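Local coordinates for exported protein (Bacteroides fragilis, PDB 4I17) that is of unknown function but folds as a chain of TPR-type helix pairs, the kind of scaffold that usually mediates protein-protein interactions, at residues 74-79 with 107-112; 60-65 with 83-88; 142-147 with 153-158; 32-37 with 43-48; 119-124 with 149-154. All blocks are in the same frame, centred on the assembly; numbering follows the deposited sequence. Where two conformers were deposited one is given.

Interaction 1 (74-79 with 107-112)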
# COMPACT_ATOMS: atom_id res chain seq x y z
N ASN A 74 -0.25 -1.54 -20.90
CA ASN A 74 0.76 -1.79 -19.85
C ASN A 74 0.25 -1.29 -18.49
O ASN A 74 0.92 -0.52 -17.80
CB ASN A 74 2.02 -0.98 -20.27
CG ASN A 74 3.32 -1.42 -19.69
OD1 ASN A 74 3.42 -2.47 -19.06
ND2 ASN A 74 4.36 -0.61 -19.88
N LEU A 75 -0.99 -1.66 -18.17
CA LEU A 75 -1.72 -1.11 -17.04
C LEU A 75 -1.06 -1.20 -15.70
O LEU A 75 -1.06 -0.19 -15.01
CB LEU A 75 -3.12 -1.71 -16.95
CG LEU A 75 -4.07 -1.15 -17.98
CD1 LEU A 75 -5.41 -1.86 -17.89
CD2 LEU A 75 -4.26 0.35 -17.79
N ALA A 76 -0.51 -2.34 -15.32
CA ALA A 76 0.13 -2.40 -14.00
C ALA A 76 1.31 -1.42 -13.92
O ALA A 76 1.43 -0.67 -12.95
CB ALA A 76 0.60 -3.80 -13.69
N ASN A 77 2.14 -1.39 -14.95
CA ASN A 77 3.27 -0.47 -14.98
C ASN A 77 2.83 0.99 -15.04
O ASN A 77 3.49 1.83 -14.42
CB ASN A 77 4.18 -0.79 -16.15
CG ASN A 77 4.99 -2.04 -15.88
OD1 ASN A 77 5.41 -2.30 -14.75
ND2 ASN A 77 5.16 -2.86 -16.89
N ALA A 78 1.75 1.30 -15.78
CA ALA A 78 1.24 2.68 -15.91
C ALA A 78 0.66 3.16 -14.56
O ALA A 78 0.92 4.30 -14.18
CB ALA A 78 0.19 2.76 -17.00
N TYR A 79 -0.08 2.30 -13.83
CA TYR A 79 -0.58 2.70 -12.50
C TYR A 79 0.57 2.87 -11.51
O TYR A 79 0.52 3.79 -10.70
CB TYR A 79 -1.56 1.67 -11.92
CG TYR A 79 -2.97 1.87 -12.44
CD1 TYR A 79 -3.75 2.93 -12.00
CD2 TYR A 79 -3.51 1.00 -13.38
CE1 TYR A 79 -5.05 3.12 -12.49
CE2 TYR A 79 -4.81 1.16 -13.85
CZ TYR A 79 -5.58 2.23 -13.40
OH TYR A 79 -6.85 2.39 -13.87
N PRO A 107 -6.53 -6.87 -10.75
CA PRO A 107 -6.45 -7.65 -9.49
C PRO A 107 -5.42 -8.77 -9.59
O PRO A 107 -5.21 -9.33 -10.67
CB PRO A 107 -7.86 -8.22 -9.33
CG PRO A 107 -8.72 -7.45 -10.25
CD PRO A 107 -7.85 -7.01 -11.38
N GLY A 108 -4.75 -9.03 -8.48
CA GLY A 108 -3.75 -10.08 -8.40
C GLY A 108 -2.44 -9.77 -9.09
O GLY A 108 -1.73 -10.70 -9.48
N ASN A 109 -2.14 -8.46 -9.33
CA ASN A 109 -0.86 -8.09 -9.91
C ASN A 109 0.11 -8.02 -8.73
O ASN A 109 -0.14 -7.25 -7.81
CB ASN A 109 -0.92 -6.77 -10.72
CG ASN A 109 0.43 -6.31 -11.19
OD1 ASN A 109 1.16 -5.61 -10.46
ND2 ASN A 109 0.82 -6.71 -12.40
N ALA A 110 1.15 -8.89 -8.72
CA ALA A 110 2.11 -8.98 -7.61
C ALA A 110 2.69 -7.62 -7.18
O ALA A 110 2.60 -7.30 -6.00
CB ALA A 110 3.24 -9.93 -7.96
N THR A 111 3.27 -6.83 -8.11
CA THR A 111 3.94 -5.58 -7.74
C THR A 111 2.91 -4.54 -7.18
O THR A 111 3.21 -3.97 -6.13
CB THR A 111 4.83 -5.05 -8.87
OG1 THR A 111 5.77 -6.09 -9.21
CG2 THR A 111 5.62 -3.83 -8.46
N ILE A 112 1.72 -4.35 -7.80
CA ILE A 112 0.72 -3.40 -7.27
C ILE A 112 0.25 -3.87 -5.88
O ILE A 112 0.15 -3.03 -4.97
CB ILE A 112 -0.48 -3.17 -8.22
CG1 ILE A 112 -0.03 -2.54 -9.55
CG2 ILE A 112 -1.54 -2.24 -7.55
CD1 ILE A 112 -1.12 -2.50 -10.57
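Ala76 meets Asn109 and Ile112 at the start of two helices. The contact is by van der Waals packing, with no hydrogen bond across it. Ile112 supplies the apolar part. Its CD1 lies 3.7 Å from Ala76 CA and 3.8 Å from Ala76 CB. The same methyl reaches Tyr79 CB more loosely, at 4.4 Å. CG1 of Ile112 leaves beside the backbone N (chi1 -62°) and the chain then extends, which brings the delta methyl across to the other helix.

The second kind is methyl against amide. Ala76 CB stands out of the plane of the Asn109 amide and is nearest ND2, at 3.2 Å. It also lies near CG and OD1.

A polar bond within segment 107-112 sets this amide in place. Asn109 is the N-cap of helix 110-129, and its OD1 accepts from Ile112 N at 3.0 Å. That bond is nearly straight (171°) and lies in the carbonyl plane, so it fixes the amide next to Ala76.

The contact brings the starts of helices 75-88 and 110-129 together. Helix 92-105 runs between them in the chain and touches Tyr79 and Ile112. Helix 58-70 packs on Leu75 and Ala78.

Interaction 2 (60-65 with 83-88)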
# COMPACT_ATOMS: atom_id res chain seq x y z
N GLU A 60 3.66 16.18 -15.00
CA GLU A 60 3.68 15.80 -16.41
C GLU A 60 3.72 14.27 -16.50
O GLU A 60 2.98 13.68 -17.29
CB GLU A 60 4.87 16.49 -17.11
CG GLU A 60 4.82 18.01 -16.99
CD GLU A 60 5.52 18.73 -15.83
OE1 GLU A 60 5.46 18.28 -14.66
OE2 GLU A 60 6.08 19.82 -16.12
N ALA A 61 4.55 13.62 -15.65
CA ALA A 61 4.67 12.15 -15.64
C ALA A 61 3.28 11.51 -15.42
O ALA A 61 2.83 10.66 -16.22
CB ALA A 61 5.64 11.71 -14.54
N ALA A 62 2.56 12.00 -14.40
CA ALA A 62 1.23 11.50 -14.06
C ALA A 62 0.28 11.67 -15.26
O ALA A 62 -0.44 10.73 -15.59
CB ALA A 62 0.69 12.23 -12.82
N ASP A 63 0.36 12.79 -15.99
CA ASP A 63 -0.47 13.04 -17.18
C ASP A 63 -0.18 12.02 -18.29
O ASP A 63 -1.11 11.52 -18.91
CB ASP A 63 -0.27 14.48 -17.73
CG ASP A 63 -0.90 15.56 -16.84
OD1 ASP A 63 -1.88 15.26 -16.13
OD2 ASP A 63 -0.40 16.71 -16.85
N TYR A 64 1.09 11.72 -18.56
CA TYR A 64 1.44 10.75 -19.59
C TYR A 64 1.08 9.32 -19.16
O TYR A 64 0.53 8.58 -19.98
CB TYR A 64 2.91 10.85 -20.01
CG TYR A 64 3.10 12.12 -20.80
CD1 TYR A 64 2.53 12.28 -22.06
CD2 TYR A 64 3.74 13.23 -20.24
CE1 TYR A 64 2.59 13.49 -22.74
CE2 TYR A 64 3.82 14.44 -20.92
CZ TYR A 64 3.25 14.57 -22.16
OH TYR A 64 3.33 15.78 -22.81
N PHE A 65 1.32 8.94 -17.90
CA PHE A 65 0.88 7.59 -17.49
C PHE A 65 -0.65 7.46 -17.62
O PHE A 65 -1.14 6.39 -17.96
CB PHE A 65 1.35 7.27 -16.08
CG PHE A 65 2.85 7.11 -15.96
CD1 PHE A 65 3.52 6.14 -16.70
CD2 PHE A 65 3.58 7.90 -15.07
CE1 PHE A 65 4.89 5.95 -16.53
CE2 PHE A 65 4.95 7.70 -14.90
CZ PHE A 65 5.60 6.71 -15.62
N SER A 83 1.46 6.31 -9.63
CA SER A 83 1.57 6.33 -8.16
C SER A 83 2.94 6.87 -7.74
O SER A 83 3.01 7.72 -6.85
CB SER A 83 1.33 4.94 -7.56
OG SER A 83 2.47 4.11 -7.67
N ALA A 84 4.03 6.39 -8.40
CA ALA A 84 5.39 6.82 -8.09
C ALA A 84 5.56 8.31 -8.28
O ALA A 84 6.29 8.96 -7.52
CB ALA A 84 6.41 6.06 -8.93
N ALA A 85 4.92 8.88 -9.32
CA ALA A 85 4.99 10.31 -9.58
C ALA A 85 4.37 11.08 -8.41
O ALA A 85 4.95 12.06 -7.97
CB ALA A 85 4.26 10.64 -10.89
N TYR A 86 3.24 10.59 -7.86
CA TYR A 86 2.60 11.23 -6.70
C TYR A 86 3.42 11.06 -5.43
O TYR A 86 3.50 12.01 -4.65
CB TYR A 86 1.17 10.73 -6.54
CG TYR A 86 0.25 11.46 -7.49
CD1 TYR A 86 -0.03 12.81 -7.33
CD2 TYR A 86 -0.36 10.79 -8.56
CE1 TYR A 86 -0.89 13.48 -8.19
CE2 TYR A 86 -1.19 11.47 -9.45
CZ TYR A 86 -1.47 12.81 -9.25
OH TYR A 86 -2.34 13.46 -10.08
N ARG A 87 4.10 9.90 -5.25
CA ARG A 87 5.02 9.64 -4.14
C ARG A 87 6.16 10.68 -4.20
O ARG A 87 6.53 11.28 -3.19
CB ARG A 87 5.57 8.20 -4.27
CG ARG A 87 6.37 7.69 -3.06
CD ARG A 87 6.78 6.22 -3.21
NE ARG A 87 7.67 6.00 -4.36
CZ ARG A 87 7.60 4.96 -5.19
NH1 ARG A 87 6.72 3.99 -4.97
NH2 ARG A 87 8.44 4.87 -6.22
N ASP A 88 6.69 10.93 -5.41
CA ASP A 88 7.78 11.91 -5.66
C ASP A 88 7.30 13.35 -5.40
O ASP A 88 8.09 14.20 -4.98
CB ASP A 88 8.30 11.75 -7.08
CG ASP A 88 9.07 10.47 -7.36
OD1 ASP A 88 9.66 9.92 -6.42
OD2 ASP A 88 9.13 10.06 -8.55
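Ala85 points its methyl group at the backbone between Ala61 and Ala62. It is the central bump of the contact. Its CB lies 4.0 Å from Ala61 CB and 4.1 Å from Ala62 N. The hollow it enters is formed by that methyl and that backbone nitrogen. Ala62 CB stands a little further off, at 4.4 Å from Ala85 CB.

The second bump is the methyl of Ala62. It fits beside the ring of Tyr86, with Ala62 CB 3.9 Å from Tyr86 CE2. The approach to the ring is oblique. The Tyr86 side chain turns away from its own carbonyl carbon (chi1 -81°), which carries the ring toward the other helix.

Where Ala61, Ala62 and Ala85 meet, no long side chain comes between the backbones. The axes of the two short segments come within 8.7 Å and run nearly antiparallel, at 167°. The small alanines allow this close approach, consistent with the TPR-type fold. No hydrogen bond spans the contact, and the alanines that form it are buried.

Neighbouring helices close the surroundings. Ala61 also packs on Ala52 and Asp53 of helix 42-54. Tyr86 leans on Glu94 and Thr98 of helix 92-105. Tyr64 turns to helix 23-36, where it meets Phe27 and Leu34.

Interaction 3 (142-147 with 153-158)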
# COMPACT_ATOMS: atom_id res chain seq x y z
N HIS A 142 -7.19 -2.64 5.82
CA HIS A 142 -7.05 -2.34 4.38
C HIS A 142 -5.98 -3.19 3.74
O HIS A 142 -6.12 -3.61 2.59
CB HIS A 142 -6.73 -0.88 4.16
CG HIS A 142 -7.91 0.04 4.26
ND1 HIS A 142 -8.87 0.08 3.26
CD2 HIS A 142 -8.22 0.97 5.20
CE1 HIS A 142 -9.74 1.02 3.62
NE2 HIS A 142 -9.40 1.57 4.79
N ALA A 143 -4.90 -3.51 4.49
CA ALA A 143 -3.84 -4.36 3.90
C ALA A 143 -4.35 -5.80 3.69
O ALA A 143 -3.72 -6.55 2.97
CB ALA A 143 -2.59 -4.36 4.78
N THR A 144 -5.49 -6.19 4.30
CA THR A 144 -6.06 -7.54 4.10
C THR A 144 -6.86 -7.59 2.78
O THR A 144 -7.26 -8.69 2.39
CB THR A 144 -6.96 -8.02 5.29
OG1 THR A 144 -8.18 -7.29 5.31
CG2 THR A 144 -6.28 -7.92 6.65
N ASP A 145 -7.07 -6.43 2.08
CA ASP A 145 -7.81 -6.34 0.79
C ASP A 145 -7.06 -6.95 -0.40
O ASP A 145 -7.62 -7.05 -1.50
CB ASP A 145 -8.15 -4.88 0.42
CG ASP A 145 -8.97 -4.08 1.43
OD1 ASP A 145 -9.65 -4.70 2.28
OD2 ASP A 145 -8.95 -2.82 1.34
N VAL A 146 -5.80 -7.30 -0.22
CA VAL A 146 -4.99 -7.93 -1.27
C VAL A 146 -5.47 -9.39 -1.43
O VAL A 146 -6.00 -9.96 -0.47
CB VAL A 146 -3.47 -7.82 -1.00
CG1 VAL A 146 -2.99 -6.36 -1.04
CG2 VAL A 146 -3.09 -8.48 0.31
N THR A 147 -5.27 -9.97 -2.60
CA THR A 147 -5.71 -11.35 -2.85
C THR A 147 -4.66 -12.35 -2.37
O THR A 147 -5.00 -13.49 -2.10
CB THR A 147 -6.02 -11.58 -4.35
OG1 THR A 147 -4.82 -11.48 -5.10
CG2 THR A 147 -7.05 -10.62 -4.89
N THR A 153 -1.81 -12.74 5.45
CA THR A 153 -1.31 -13.32 6.70
C THR A 153 -0.57 -12.28 7.51
O THR A 153 -0.77 -12.21 8.70
CB THR A 153 -0.38 -14.50 6.42
OG1 THR A 153 -1.12 -15.51 5.76
CG2 THR A 153 0.26 -15.06 7.69
N ASP A 154 0.34 -11.49 6.91
CA ASP A 154 1.04 -10.56 7.81
C ASP A 154 0.18 -9.32 8.23
O ASP A 154 0.42 -8.76 9.30
CB ASP A 154 2.38 -10.19 7.23
CG ASP A 154 3.29 -11.44 7.33
OD1 ASP A 154 3.86 -11.67 8.43
OD2 ASP A 154 3.32 -12.23 6.36
N ALA A 155 -0.90 -8.99 7.49
CA ALA A 155 -1.82 -7.94 7.97
C ALA A 155 -2.62 -8.51 9.17
O ALA A 155 -2.82 -7.81 10.17
CB ALA A 155 -2.75 -7.51 6.85
N LEU A 156 -3.05 -9.79 9.09
CA LEU A 156 -3.79 -10.45 10.19
C LEU A 156 -2.90 -10.67 11.39
O LEU A 156 -3.35 -10.48 12.52
CB LEU A 156 -4.37 -11.79 9.70
CG LEU A 156 -5.48 -11.64 8.69
CD1 LEU A 156 -5.74 -12.95 8.00
CD2 LEU A 156 -6.76 -11.10 9.31
N TYR A 157 -1.63 -11.05 11.16
CA TYR A 157 -0.69 -11.23 12.26
C TYR A 157 -0.45 -9.86 12.97
O TYR A 157 -0.43 -9.80 14.22
CB TYR A 157 0.60 -11.80 11.66
CG TYR A 157 1.73 -12.22 12.56
CD1 TYR A 157 1.55 -12.35 13.94
CD2 TYR A 157 2.97 -12.57 12.03
CE1 TYR A 157 2.61 -12.74 14.77
CE2 TYR A 157 4.03 -12.95 12.85
CZ TYR A 157 3.83 -13.06 14.22
OH TYR A 157 4.88 -13.50 14.97
N SER A 158 -0.33 -8.76 12.20
CA SER A 158 -0.15 -7.40 12.76
C SER A 158 -1.39 -7.03 13.60
O SER A 158 -1.23 -6.50 14.68
CB SER A 158 0.03 -6.39 11.64
OG SER A 158 1.27 -6.61 10.98
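Thr144 and Ala155 bring their backbones close, with 5.8 Å between the two CA atoms, where the chain leaves helix 133-143 and passes helix 149-174.

The methyl of Ala155 is the meeting point. It points toward segment 142-147 and touches two residues that follow each other in the chain. Thr144 CG2 approaches it at 3.6 Å, and Ala143 CB lies 3.8 Å from the same Ala155 CB. The CG2 of Thr144 also reaches Leu156 CD2, more loosely, at 4.2 Å. The side chains of Thr144 and Leu156 cross at about a right angle. One threonine methyl thus packs on two successive residues of helix 149-174.

The rotation of Thr144 divides its two branches. OG1 sits between the backbone N and the carbonyl carbon (chi1 72°) and hydrogen-bonds back to Lys141 O. That leaves CG2 for the apolar side. Beyond this, Lys152 NZ hydrogen-bonds to Thr144 O and Val146 O, and so ties the turn to helix 149-174.

The side-chain contact is therefore methyl against methyl, with no hydrogen bond between 142-147 and 153-158. It needs no polar partner across it. The two oxygens of Thr144 are satisfied nearby, OG1 by Lys141 O and the backbone O by Lys152 NZ, while its side chain turns carbon to Ala155 and Leu156. This suits a buried site.

Interaction 4 (32-37 with 43-48); sequences EYLKLT and VTAYNC
Tyr33 and Thr44 share one polar partner. Both Tyr33 OH and Thr44 OG1 hydrogen-bond to OD2 of Asp41, just before helix 42-54. The shared carboxylate oxygen holds the two side chains against each other. Their carbon parts touch as well: Thr44 CG2 lies 3.7 Å from Tyr33 CD2, and the side chains cross at about a right angle. Thr37 OG1 sits over one face of the Tyr33 ring and bonds to Tyr33 O at 2.8 Å.

Leu34 carries the apolar half. Its CD1 rests 3.7 Å from Ala45 CA and 4.0 Å from Cys48 CB. With CG anti to the carbonyl carbon (chi1 -67°), the branch is directed onto helix 42-54. The axes of segments 32-36 and 43-48 are 10.4 Å apart at closest and run roughly antiparallel, at 141°.

Around this pair, helix 7-19 covers Tyr33 and Thr44 through Lys11. Helix 58-70 also packs here, through Tyr64 on Leu34 and Cys48.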
# COMPACT_ATOMS: atom_id res chain seq x y z
N GLU A 32 6.22 16.59 -27.55
CA GLU A 32 5.83 17.32 -28.76
C GLU A 32 5.16 16.38 -29.75
O GLU A 32 4.14 16.72 -30.31
CB GLU A 32 7.05 18.01 -29.40
CG GLU A 32 6.68 18.99 -30.51
CD GLU A 32 5.75 20.15 -30.18
OE1 GLU A 32 5.76 20.62 -29.01
OE2 GLU A 32 5.04 20.62 -31.10
N TYR A 33 5.71 15.17 -29.92
CA TYR A 33 5.12 14.17 -30.83
C TYR A 33 3.70 13.83 -30.40
O TYR A 33 2.80 13.83 -31.24
CB TYR A 33 6.02 12.93 -30.82
CG TYR A 33 5.33 11.67 -31.29
CD1 TYR A 33 5.10 11.44 -32.64
CD2 TYR A 33 4.99 10.66 -30.39
CE1 TYR A 33 4.50 10.26 -33.08
CE2 TYR A 33 4.39 9.48 -30.82
CZ TYR A 33 4.16 9.28 -32.16
OH TYR A 33 3.59 8.11 -32.58
N LEU A 34 3.49 13.55 -29.09
CA LEU A 34 2.16 13.20 -28.58
C LEU A 34 1.16 14.36 -28.73
O LEU A 34 0.02 14.13 -29.12
CB LEU A 34 2.22 12.71 -27.14
CG LEU A 34 2.94 11.35 -26.99
CD1 LEU A 34 3.38 11.12 -25.53
CD2 LEU A 34 2.07 10.20 -27.48
N LYS A 35 1.60 15.58 -28.46
CA LYS A 35 0.76 16.77 -28.67
C LYS A 35 0.28 16.88 -30.14
O LYS A 35 -0.88 17.14 -30.39
CB LYS A 35 1.54 18.03 -28.28
CG LYS A 35 0.79 19.35 -28.43
CD LYS A 35 1.76 20.51 -28.28
CE LYS A 35 1.07 21.84 -28.10
NZ LYS A 35 2.05 22.96 -28.03
N LEU A 36 1.18 16.63 -31.09
CA LEU A 36 0.88 16.76 -32.51
C LEU A 36 0.12 15.57 -33.14
O LEU A 36 -0.36 15.70 -34.28
CB LEU A 36 2.18 16.99 -33.28
CG LEU A 36 2.96 18.28 -32.91
CD1 LEU A 36 4.34 18.28 -33.57
CD2 LEU A 36 2.19 19.54 -33.34
N THR A 37 -0.02 14.45 -32.42
CA THR A 37 -0.68 13.23 -32.91
C THR A 37 -1.87 12.82 -32.02
O THR A 37 -2.21 11.63 -31.94
CB THR A 37 0.33 12.10 -33.00
OG1 THR A 37 0.87 11.91 -31.69
CG2 THR A 37 1.44 12.38 -34.01
N VAL A 43 2.42 3.49 -26.19
CA VAL A 43 3.78 2.98 -25.93
C VAL A 43 4.71 4.20 -25.66
O VAL A 43 5.43 4.23 -24.66
CB VAL A 43 4.31 2.11 -27.11
CG1 VAL A 43 5.78 1.73 -26.89
CG2 VAL A 43 3.44 0.86 -27.30
N THR A 44 4.61 5.22 -26.54
CA THR A 44 5.39 6.45 -26.39
C THR A 44 4.90 7.21 -25.17
O THR A 44 5.73 7.73 -24.45
CB THR A 44 5.32 7.28 -27.66
OG1 THR A 44 5.94 6.51 -28.69
CG2 THR A 44 6.06 8.61 -27.52
N ALA A 45 3.57 7.25 -24.91
CA ALA A 45 3.09 7.93 -23.69
C ALA A 45 3.69 7.33 -22.41
O ALA A 45 4.10 8.09 -21.53
CB ALA A 45 1.58 7.87 -23.62
N TYR A 46 3.77 5.99 -22.31
CA TYR A 46 4.36 5.34 -21.16
C TYR A 46 5.85 5.76 -21.06
O TYR A 46 6.30 6.17 -19.99
CB TYR A 46 4.18 3.80 -21.24
CG TYR A 46 4.90 3.12 -20.09
CD1 TYR A 46 4.32 3.06 -18.82
CD2 TYR A 46 6.22 2.69 -20.22
CE1 TYR A 46 5.02 2.56 -17.73
CE2 TYR A 46 6.93 2.19 -19.14
CZ TYR A 46 6.33 2.14 -17.89
OH TYR A 46 7.00 1.65 -16.80
N ASN A 47 6.60 5.68 -22.18
CA ASN A 47 8.02 6.05 -22.15
C ASN A 47 8.19 7.50 -21.74
O ASN A 47 9.11 7.83 -21.00
CB ASN A 47 8.65 5.84 -23.53
CG ASN A 47 8.92 4.39 -23.82
OD1 ASN A 47 9.05 3.54 -22.91
ND2 ASN A 47 9.07 4.07 -25.08
N CYS A 48 7.28 8.38 -22.22
CA CYS A 48 7.32 9.82 -21.93
C CYS A 48 7.10 10.05 -20.44
O CYS A 48 7.82 10.85 -19.84
CB CYS A 48 6.29 10.56 -22.78
SG CYS A 48 6.50 12.36 -22.80

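Interaction 5 (119-124 with 149-154). With SO4 (sulfate ion), chain D; SO4 (sulfate ion), chain B.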
# COMPACT_ATOMS: atom_id res chain seq x y z
N TYR A 119 2.09 0.02 1.92
CA TYR A 119 1.61 1.35 2.33
C TYR A 119 0.77 1.26 3.61
O TYR A 119 0.99 2.00 4.58
CB TYR A 119 0.79 1.98 1.20
CG TYR A 119 0.18 3.30 1.63
CD1 TYR A 119 0.91 4.48 1.53
CD2 TYR A 119 -1.09 3.36 2.19
CE1 TYR A 119 0.38 5.70 1.98
CE2 TYR A 119 -1.63 4.56 2.64
CZ TYR A 119 -0.90 5.73 2.50
OH TYR A 119 -1.43 6.93 2.90
N TYR A 120 -0.24 0.37 3.58
CA TYR A 120 -1.15 0.21 4.70
C TYR A 120 -0.48 -0.46 5.90
O TYR A 120 -0.84 -0.11 7.03
CB TYR A 120 -2.41 -0.54 4.27
CG TYR A 120 -3.38 0.40 3.58
CD1 TYR A 120 -3.89 1.52 4.25
CD2 TYR A 120 -3.77 0.20 2.25
CE1 TYR A 120 -4.80 2.38 3.63
CE2 TYR A 120 -4.67 1.05 1.63
CZ TYR A 120 -5.17 2.15 2.32
OH TYR A 120 -6.06 3.02 1.72
N LEU A 121 0.48 -1.39 5.69
CA LEU A 121 1.17 -1.98 6.86
C LEU A 121 2.04 -0.91 7.56
O LEU A 121 2.10 -0.86 8.78
CB LEU A 121 2.04 -3.15 6.42
CG LEU A 121 1.27 -4.39 5.90
CD1 LEU A 121 2.21 -5.35 5.19
CD2 LEU A 121 0.49 -5.07 6.99
N LYS A 122 2.69 -0.04 6.77
CA LYS A 122 3.52 1.06 7.31
C LYS A 122 2.66 2.08 8.03
O LYS A 122 3.05 2.53 9.10
CB LYS A 122 4.32 1.73 6.18
N GLU A 123 1.46 2.43 7.48
CA GLU A 123 0.51 3.34 8.13
C GLU A 123 0.03 2.73 9.45
O GLU A 123 0.02 3.42 10.47
CB GLU A 123 -0.70 3.64 7.23
CG GLU A 123 -0.38 4.59 6.08
CD GLU A 123 0.05 5.96 6.56
OE1 GLU A 123 -0.81 6.68 7.13
OE2 GLU A 123 1.26 6.28 6.47
N GLY A 124 -0.35 1.44 9.42
CA GLY A 124 -0.81 0.76 10.63
C GLY A 124 0.26 0.77 11.72
O GLY A 124 -0.04 1.03 12.89
N LYS A 149 -2.49 -14.59 -0.20
CA LYS A 149 -2.65 -15.19 1.15
C LYS A 149 -1.47 -14.80 2.06
O LYS A 149 -1.65 -14.62 3.26
CB LYS A 149 -2.71 -16.72 1.03
CG LYS A 149 -4.02 -17.26 0.45
CD LYS A 149 -4.03 -18.80 0.36
CE LYS A 149 -4.00 -19.51 1.71
NZ LYS A 149 -3.80 -20.97 1.57
N LYS A 150 -0.26 -14.68 1.50
CA LYS A 150 0.95 -14.32 2.26
C LYS A 150 0.83 -12.91 2.84
O LYS A 150 1.10 -12.70 4.03
CB LYS A 150 2.22 -14.43 1.39
CG LYS A 150 2.51 -15.84 0.85
CD LYS A 150 2.76 -16.89 1.93
CE LYS A 150 2.64 -18.30 1.41
NZ LYS A 150 2.71 -19.29 2.52
N TRP A 151 0.42 -11.95 2.01
CA TRP A 151 0.29 -10.57 2.47
C TRP A 151 -0.87 -10.42 3.39
O TRP A 151 -0.82 -9.62 4.33
CB TRP A 151 0.18 -9.64 1.28
CG TRP A 151 1.51 -9.48 0.62
CD1 TRP A 151 2.04 -10.27 -0.36
CD2 TRP A 151 2.53 -8.54 0.97
NE1 TRP A 151 3.33 -9.86 -0.65
CE2 TRP A 151 3.64 -8.79 0.14
CE3 TRP A 151 2.63 -7.54 1.95
CZ2 TRP A 151 4.83 -8.05 0.24
CZ3 TRP A 151 3.78 -6.76 1.99
CH2 TRP A 151 4.86 -7.03 1.14
N LYS A 152 -1.94 -11.21 3.17
CA LYS A 152 -3.08 -11.19 4.09
C LYS A 152 -2.62 -11.68 5.44
O LYS A 152 -3.04 -11.14 6.47
CB LYS A 152 -4.20 -12.10 3.57
CG LYS A 152 -5.15 -11.48 2.56
CD LYS A 152 -6.39 -12.40 2.50
CE LYS A 152 -7.19 -12.31 1.23
NZ LYS A 152 -7.98 -11.04 1.17
N THR A 153 -1.81 -12.74 5.45
CA THR A 153 -1.31 -13.32 6.70
C THR A 153 -0.57 -12.28 7.51
O THR A 153 -0.77 -12.21 8.70
CB THR A 153 -0.38 -14.50 6.42
OG1 THR A 153 -1.12 -15.51 5.76
CG2 THR A 153 0.26 -15.06 7.69
N ASP A 154 0.34 -11.49 6.91
CA ASP A 154 1.04 -10.56 7.81
C ASP A 154 0.18 -9.32 8.23
O ASP A 154 0.42 -8.76 9.30
CB ASP A 154 2.38 -10.19 7.23
CG ASP A 154 3.29 -11.44 7.33
OD1 ASP A 154 3.86 -11.67 8.43
OD2 ASP A 154 3.32 -12.23 6.36
S SO4 D . 0.07 -16.42 -2.27
O1 SO4 D . 0.73 -15.11 -2.24
O2 SO4 D . -1.40 -16.29 -2.26
O3 SO4 D . 0.49 -17.11 -3.50
O4 SO4 D . 0.48 -17.22 -1.12
S SO4 B . 6.35 -17.41 3.88
O1 SO4 B . 5.93 -16.11 4.38
O2 SO4 B . 6.85 -17.27 2.51
O3 SO4 B . 7.40 -17.97 4.72
O4 SO4 B . 5.19 -18.30 3.89
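Leu121 meets Trp151 at the six-membered end of the indole. Leu121 CD1 lies 3.8 Å from Trp151 CZ3 and 3.9 Å from Trp151 CE3. The methyl comes in at the edge of the ring and in its plane, not over a face. The two side chains cross at about a right angle. Leu121 CD2 makes a looser touch, 4.4 Å from Asp154 O.

The Trp151 side chain starts out beside its own backbone N (chi1 -75°), and the ring swings toward helix 110-129. Ala143 at the end of helix 133-143 packs on Leu121, and Val146 in the loop after it packs on Trp151. Trp151 N hydrogen-bonds to Ser148 OG.

Further out, Asp154 is held by a salt bridge from its OD1 to Arg213 NH2. Thr153 OG1 bonds back to Lys149 O at 2.7 Å and also to Ser210 OG.

Two sulfate ions, probably from the crystallisation liquor, are bound nearby. One sits at the N-terminal end of helix 149-174, where Lys149 N donates to its O2 at 2.9 Å. This is a common anion position, which the helix dipole probably favours. The other is held by the end of the Lys150 side chain, with NZ 3.0 Å from its O4. Ser148 OG and Asn212 ND2 also hydrogen-bond to sulfate. The leucine-tryptophan contact joins helix 110-129 to helix 149-174, across the intervening helix 133-143, in a TPR-type helical solenoid.

The five contacts follow the long axis of the solenoid. Interaction 4 lies nearest the N-terminus, and interactions 3 and 5 lie about 38 and 37 Å from it, centre to centre. Interactions 1 and 2 both use helix 75-88. They touch where Ala78 O meets Phe65 CB at 3.6 Å. Interactions 2 and 4 touch through Tyr64, whose CE1 is 3.7 Å from Leu34 CD1. Tyr46 links interaction 4 to interaction 1. Interactions 3 and 5 have centres only 4 Å apart and share Thr153 and Asp154. A probable hydrogen bond from Lys152 NZ to Thr144 O, 2.8 Å, joins them. The two sulfates lie at interaction 5. No active site is known.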